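PDB 3QTM: negative regulator of ofd1, which is required for correct translation termination and, in fission yeast, inhibits ofd1 directly and stabilises the hypoxic transcription factor fragment Sre1N. Local coordinates for residues D263-N266 with K267-W271; D277-N280 with V281-L285. All blocks are in the same frame, centred on the assembly; numbering follows the deposited sequence.

Contact 1 and contact 2 sit in series on one helix, 262-285, within the C-terminal region of this all-helical, tetratricopeptide-like chain. The pairs of contact 1 (263-271) belong to the first turns of the helix, those of contact 2 (277-285) to its C-terminal end. Their centres lie 21 Å apart and their nearest atoms about 6 Å, so they do not touch. Helices 229-254 and 292-305 flank the helix and meet side chains from both contacts, so it is held between the same two neighbours near both its ends, consistent with the stacked helices of a tetratricopeptide-like fold. Contact 1 lies at the surface and includes an acid-lysine salt bridge; contact 2 is partly buried and turns on two aromatic rings.

Contact 1: D263-N266 with K267-W271; sequences DLIN and KASSW
Lys267 runs back along the helix to Asp263, one turn earlier, and each of its carbons has something to lie against. Lys267 CB sits 3.6 Å from Asp263 O, the carbonyl that also takes the Lys267 N-H in a backbone bond of 2.9 Å from N to O. Lys267 CG, anti to the carbonyl carbon (chi1 -73°), passes Asp263 O at 3.5 Å. From there the chain stays extended: CD moves off past Asp263 O toward the carboxylate, and Lys267 CE comes to 3.5 Å from Asp263 OD1. At the tip, Lys267 NZ closes a salt bridge with Asp263 OD2 at 3.1 Å, approaching from above the carboxylate plane, 38° out of it. NZ also forms a salt bridge with Glu204 OE2, its stronger polar partner, so two acids share the ammonium.

Two residues further on, on a different side of the helix, Ser269 OG gives a hydrogen bond to Ile265 O at 2.8 Å. Ser269 N also gives its hydrogen to Ile265 O, and the two donors reach it from opposite faces of its plane. Ala268 meets Tyr250 and Ile305 of the flanking helices. The motifs are an i to i+4 acid-lysine salt bridge and a serine-to-carbonyl bond within one helix.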
ATOM      1  N   ASP A 263      -9.077 -25.084 -14.363  1.00 55.59           N
ATOM      2  CA  ASP A 263      -8.136 -23.979 -14.392  1.00 55.57           C
ATOM      3  C   ASP A 263      -8.393 -23.020 -13.228  1.00 50.18           C
ATOM      4  O   ASP A 263      -7.489 -22.717 -12.447  1.00 49.47           O
ATOM      5  CB  ASP A 263      -8.226 -23.240 -15.724  1.00 55.40           C
ATOM      6  CG  ASP A 263      -6.990 -22.430 -16.017  1.00 62.07           C
ATOM      7  OD1 ASP A 263      -5.925 -22.773 -15.460  1.00 62.05           O
ATOM      8  OD2 ASP A 263      -7.081 -21.456 -16.800  1.00 67.17           O
ATOM      9  N   LEU A 264      -9.628 -22.541 -13.121  1.00 47.91           N
ATOM     10  CA  LEU A 264     -10.022 -21.666 -12.025  1.00 48.04           C
ATOM     11  C   LEU A 264      -9.667 -22.258 -10.663  1.00 48.26           C
ATOM     12  O   LEU A 264      -9.083 -21.582  -9.809  1.00 42.81           O
ATOM     13  CB  LEU A 264     -11.515 -21.372 -12.080  1.00 49.05           C
ATOM     14  CG  LEU A 264     -11.960 -20.475 -13.231  1.00 51.85           C
ATOM     15  CD1 LEU A 264     -13.428 -20.109 -13.059  1.00 49.12           C
ATOM     16  CD2 LEU A 264     -11.082 -19.225 -13.316  1.00 48.46           C
ATOM     17  N   ILE A 265     -10.018 -23.522 -10.461  1.00 43.90           N
ATOM     18  CA  ILE A 265      -9.723 -24.178  -9.198  1.00 44.39           C
ATOM     19  C   ILE A 265      -8.223 -24.260  -8.932  1.00 41.86           C
ATOM     20  O   ILE A 265      -7.771 -24.013  -7.815  1.00 38.50           O
ATOM     21  CB  ILE A 265     -10.338 -25.586  -9.133  1.00 46.75           C
ATOM     22  CG1 ILE A 265     -11.869 -25.485  -9.151  1.00 47.56           C
ATOM     23  CG2 ILE A 265      -9.848 -26.314  -7.893  1.00 40.10           C
ATOM     24  CD1 ILE A 265     -12.579 -26.805  -8.946  1.00 50.92           C
ATOM     25  N   ASN A 266      -7.454 -24.604  -9.956  1.00 41.71           N
ATOM     26  CA  ASN A 266      -6.014 -24.708  -9.801  1.00 41.07           C
ATOM     27  C   ASN A 266      -5.382 -23.363  -9.462  1.00 41.37           C
ATOM     28  O   ASN A 266      -4.466 -23.292  -8.652  1.00 35.70           O
ATOM     29  CB  ASN A 266      -5.369 -25.291 -11.058  1.00 45.18           C
ATOM     30  CG  ASN A 266      -5.776 -26.737 -11.305  1.00 55.61           C
ATOM     31  OD1 ASN A 266      -6.452 -27.361 -10.476  1.00 53.39           O
ATOM     32  ND2 ASN A 266      -5.368 -27.279 -12.450  1.00 57.17           N
ATOM     33  N   LYS A 267      -5.872 -22.297 -10.089  1.00 38.90           N
ATOM     34  CA  LYS A 267      -5.324 -20.969  -9.853  1.00 38.67           C
ATOM     35  C   LYS A 267      -5.722 -20.447  -8.476  1.00 36.94           C
ATOM     36  O   LYS A 267      -4.897 -19.882  -7.765  1.00 38.30           O
ATOM     37  CB  LYS A 267      -5.754 -19.995 -10.950  1.00 38.70           C
ATOM     38  CG  LYS A 267      -5.041 -20.230 -12.269  1.00 42.05           C
ATOM     39  CD  LYS A 267      -5.696 -19.477 -13.416  1.00 46.08           C
ATOM     40  CE  LYS A 267      -4.845 -19.566 -14.682  1.00 50.19           C
ATOM     41  NZ  LYS A 267      -5.511 -18.932 -15.856  1.00 53.81           N
ATOM     42  N   ALA A 268      -6.981 -20.645  -8.102  1.00 35.48           N
ATOM     43  CA  ALA A 268      -7.456 -20.228  -6.789  1.00 35.53           C
ATOM     44  C   ALA A 268      -6.661 -20.934  -5.702  1.00 36.47           C
ATOM     45  O   ALA A 268      -6.319 -20.333  -4.691  1.00 33.08           O
ATOM     46  CB  ALA A 268      -8.936 -20.524  -6.633  1.00 35.59           C
ATOM     47  N   SER A 269      -6.357 -22.211  -5.928  1.00 35.52           N
ATOM     48  CA  SER A 269      -5.634 -23.017  -4.951  1.00 34.88           C
ATOM     49  C   SER A 269      -4.182 -22.587  -4.792  1.00 33.41           C
ATOM     50  O   SER A 269      -3.627 -22.662  -3.698  1.00 31.53           O
ATOM     51  CB  SER A 269      -5.701 -24.503  -5.319  1.00 35.98           C
ATOM     52  OG  SER A 269      -7.045 -24.951  -5.324  1.00 35.01           O
ATOM     53  N   SER A 270      -3.559 -22.154  -5.881  1.00 34.84           N
ATOM     54  CA  SER A 270      -2.200 -21.635  -5.787  1.00 36.52           C
ATOM     55  C   SER A 270      -2.163 -20.396  -4.905  1.00 32.42           C
ATOM     56  O   SER A 270      -1.253 -20.217  -4.089  1.00 31.79           O
ATOM     57  CB  SER A 270      -1.644 -21.292  -7.164  1.00 37.59           C
ATOM     58  OG  SER A 270      -0.692 -22.250  -7.559  1.00 48.72           O
ATOM     59  N   TRP A 271      -3.150 -19.531  -5.079  1.00 30.52           N
ATOM     60  CA  TRP A 271      -3.173 -18.299  -4.307  1.00 32.14           C
ATOM     61  C   TRP A 271      -3.487 -18.570  -2.840  1.00 30.06           C
ATOM     62  O   TRP A 271      -2.905 -17.946  -1.952  1.00 27.77           O
ATOM     63  CB  TRP A 271      -4.127 -17.282  -4.932  1.00 32.36           C
ATOM     64  CG  TRP A 271      -3.572 -16.747  -6.199  1.00 32.73           C
ATOM     65  CD1 TRP A 271      -4.077 -16.909  -7.457  1.00 36.63           C
ATOM     66  CD2 TRP A 271      -2.366 -15.990  -6.342  1.00 37.34           C
ATOM     67  NE1 TRP A 271      -3.263 -16.290  -8.376  1.00 35.86           N
ATOM     68  CE2 TRP A 271      -2.206 -15.718  -7.717  1.00 36.38           C
ATOM     69  CE3 TRP A 271      -1.406 -15.511  -5.438  1.00 32.96           C
ATOM     70  CZ2 TRP A 271      -1.130 -14.977  -8.210  1.00 36.85           C
ATOM     71  CZ3 TRP A 271      -0.336 -14.785  -5.930  1.00 35.43           C
ATOM     72  CH2 TRP A 271      -0.206 -14.526  -7.304  1.00 36.34           C
TER

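Contact 2: D277-N280 with V281-L285; sequences DTWN and VIYTL
Trp279 and Tyr283, one turn apart, form an i to i+4 offset stack on a helix of the tetratricopeptide-like fold. The tryptophan six-membered ring and the tyrosine ring have centroids 4.6 Å apart and planes at 17°, and the two side chains point the same way. Both have CG anti to the backbone N (chi1 180° in Trp279, -165° in Tyr283), which swings the rings out alongside each other. In the backbone, Tyr283 N gives its hydrogen to Trp279 O at 2.8 Å.

The indole N-H, on NE1, is satisfied by Arg291 O, just ahead of helix 292-305, whose Leu292 and Leu295 also touch the indole. With an alanine here, Arg291 O would probably lose its indole donor and one face of the Tyr283 ring its stacking partner.

Val281 N gives its hydrogen to Asp277 O, and Ile282 N to Thr278 O at 3.0 Å. The Thr278 hydroxyl, OG1, makes a weak hydrogen bond to Asn274 O. Ile282 CD1 comes to 4.1 Å from Thr278 CG2, on the flank facing Gln236 of helix 229-254. Asn280 O takes two donors from opposite faces of its plane, Thr284 N and, at 3.0 Å, Thr284 OG1. Back at the rings, Tyr283 CB lies over the Trp279 six-membered ring, 3.8 Å from its centroid in a CH-pi contact, while Trp279 CH2 sits 3.4 Å from Tyr283 CG.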
ATOM      1  N   ASP A 277       1.486 -19.808   3.101  1.00 28.42           N
ATOM      2  CA  ASP A 277       2.918 -19.602   3.284  1.00 30.73           C
ATOM      3  C   ASP A 277       3.168 -18.286   4.003  1.00 30.08           C
ATOM      4  O   ASP A 277       3.940 -18.224   4.963  1.00 29.06           O
ATOM      5  CB  ASP A 277       3.637 -19.623   1.937  1.00 32.18           C
ATOM      6  CG  ASP A 277       3.539 -20.984   1.243  1.00 39.22           C
ATOM      7  OD1 ASP A 277       3.339 -21.998   1.947  1.00 41.58           O
ATOM      8  OD2 ASP A 277       3.664 -21.041  -0.001  1.00 38.87           O
ATOM      9  N   THR A 278       2.488 -17.243   3.538  1.00 27.89           N
ATOM     10  CA  THR A 278       2.641 -15.908   4.093  1.00 29.83           C
ATOM     11  C   THR A 278       2.047 -15.808   5.502  1.00 27.86           C
ATOM     12  O   THR A 278       2.628 -15.162   6.373  1.00 26.34           O
ATOM     13  CB  THR A 278       2.052 -14.830   3.145  1.00 30.39           C
ATOM     14  OG1 THR A 278       2.824 -14.791   1.933  1.00 26.81           O
ATOM     15  CG2 THR A 278       2.052 -13.433   3.808  1.00 24.23           C
ATOM     16  N   TRP A 279       0.911 -16.458   5.734  1.00 28.07           N
ATOM     17  CA  TRP A 279       0.367 -16.529   7.098  1.00 30.64           C
ATOM     18  C   TRP A 279       1.389 -17.133   8.071  1.00 28.35           C
ATOM     19  O   TRP A 279       1.532 -16.665   9.196  1.00 27.09           O
ATOM     20  CB  TRP A 279      -0.949 -17.316   7.159  1.00 27.47           C
ATOM     21  CG  TRP A 279      -1.494 -17.391   8.564  1.00 30.78           C
ATOM     22  CD1 TRP A 279      -2.375 -16.526   9.155  1.00 30.09           C
ATOM     23  CD2 TRP A 279      -1.160 -18.364   9.562  1.00 28.80           C
ATOM     24  NE1 TRP A 279      -2.619 -16.912  10.457  1.00 31.50           N
ATOM     25  CE2 TRP A 279      -1.881 -18.035  10.729  1.00 30.32           C
ATOM     26  CE3 TRP A 279      -0.324 -19.486   9.581  1.00 27.09           C
ATOM     27  CZ2 TRP A 279      -1.792 -18.790  11.898  1.00 29.62           C
ATOM     28  CZ3 TRP A 279      -0.236 -20.230  10.741  1.00 30.61           C
ATOM     29  CH2 TRP A 279      -0.972 -19.883  11.883  1.00 29.71           C
ATOM     30  N   ASN A 280       2.101 -18.166   7.626  1.00 27.44           N
ATOM     31  CA  ASN A 280       3.143 -18.786   8.447  1.00 29.25           C
ATOM     32  C   ASN A 280       4.286 -17.830   8.792  1.00 31.75           C
ATOM     33  O   ASN A 280       4.803 -17.845   9.911  1.00 30.50           O
ATOM     34  CB  ASN A 280       3.686 -20.076   7.797  1.00 29.21           C
ATOM     35  CG  ASN A 280       2.847 -21.297   8.145  1.00 33.71           C
ATOM     36  OD1 ASN A 280       2.343 -21.990   7.263  1.00 39.26           O
ATOM     37  ND2 ASN A 280       2.671 -21.548   9.440  1.00 30.14           N
ATOM     38  N   VAL A 281       4.685 -17.004   7.829  1.00 27.24           N
ATOM     39  CA  VAL A 281       5.699 -15.993   8.094  1.00 25.90           C
ATOM     40  C   VAL A 281       5.174 -15.031   9.169  1.00 30.29           C
ATOM     41  O   VAL A 281       5.886 -14.688  10.103  1.00 28.89           O
ATOM     42  CB  VAL A 281       6.047 -15.202   6.825  1.00 29.88           C
ATOM     43  CG1 VAL A 281       6.854 -13.952   7.179  1.00 27.44           C
ATOM     44  CG2 VAL A 281       6.796 -16.103   5.803  1.00 25.00           C
ATOM     45  N   ILE A 282       3.917 -14.617   9.029  1.00 27.24           N
ATOM     46  CA  ILE A 282       3.290 -13.719   9.986  1.00 30.43           C
ATOM     47  C   ILE A 282       3.212 -14.353  11.373  1.00 34.02           C
ATOM     48  O   ILE A 282       3.505 -13.703  12.382  1.00 32.57           O
ATOM     49  CB  ILE A 282       1.890 -13.285   9.503  1.00 30.56           C
ATOM     50  CG1 ILE A 282       2.015 -12.376   8.271  1.00 30.62           C
ATOM     51  CG2 ILE A 282       1.113 -12.577  10.607  1.00 28.75           C
ATOM     52  CD1 ILE A 282       0.723 -12.226   7.478  1.00 27.13           C
ATOM     53  N   TYR A 283       2.836 -15.629  11.423  1.00 31.98           N
ATOM     54  CA  TYR A 283       2.682 -16.325  12.698  1.00 31.43           C
ATOM     55  C   TYR A 283       4.024 -16.478  13.399  1.00 30.07           C
ATOM     56  O   TYR A 283       4.096 -16.447  14.623  1.00 33.62           O
ATOM     57  CB  TYR A 283       2.010 -17.688  12.492  1.00 31.24           C
ATOM     58  CG  TYR A 283       1.475 -18.343  13.753  1.00 33.35           C
ATOM     59  CD1 TYR A 283       0.556 -17.685  14.570  1.00 30.53           C
ATOM     60  CD2 TYR A 283       1.864 -19.631  14.111  1.00 34.36           C
ATOM     61  CE1 TYR A 283       0.048 -18.282  15.702  1.00 32.42           C
ATOM     62  CE2 TYR A 283       1.358 -20.237  15.251  1.00 35.14           C
ATOM     63  CZ  TYR A 283       0.449 -19.556  16.042  1.00 35.62           C
ATOM     64  OH  TYR A 283      -0.059 -20.146  17.176  1.00 36.56           O
ATOM     65  N   THR A 284       5.090 -16.625  12.623  1.00 29.35           N
ATOM     66  CA  THR A 284       6.433 -16.683  13.197  1.00 32.32           C
ATOM     67  C   THR A 284       6.893 -15.324  13.724  1.00 36.03           C
ATOM     68  O   THR A 284       7.736 -15.240  14.623  1.00 34.64           O
ATOM     69  CB  THR A 284       7.466 -17.164  12.172  1.00 37.32           C
ATOM     70  OG1 THR A 284       7.097 -18.462  11.690  1.00 38.12           O
ATOM     71  CG2 THR A 284       8.848 -17.232  12.812  1.00 37.18           C
ATOM     72  N   LEU A 285       6.349 -14.255  13.153  1.00 35.68           N
ATOM     73  CA  LEU A 285       6.745 -12.900  13.539  1.00 36.95           C
ATOM     74  C   LEU A 285       5.995 -12.432  14.783  1.00 37.42           C
ATOM     75  O   LEU A 285       6.586 -11.897  15.719  1.00 36.32           O
ATOM     76  CB  LEU A 285       6.504 -11.923  12.385  1.00 31.07           C
ATOM     77  CG  LEU A 285       7.408 -12.119  11.172  1.00 33.58           C
ATOM     78  CD1 LEU A 285       6.894 -11.326   9.959  1.00 31.14           C
ATOM     79  CD2 LEU A 285       8.846 -11.737  11.528  1.00 31.50           C
TER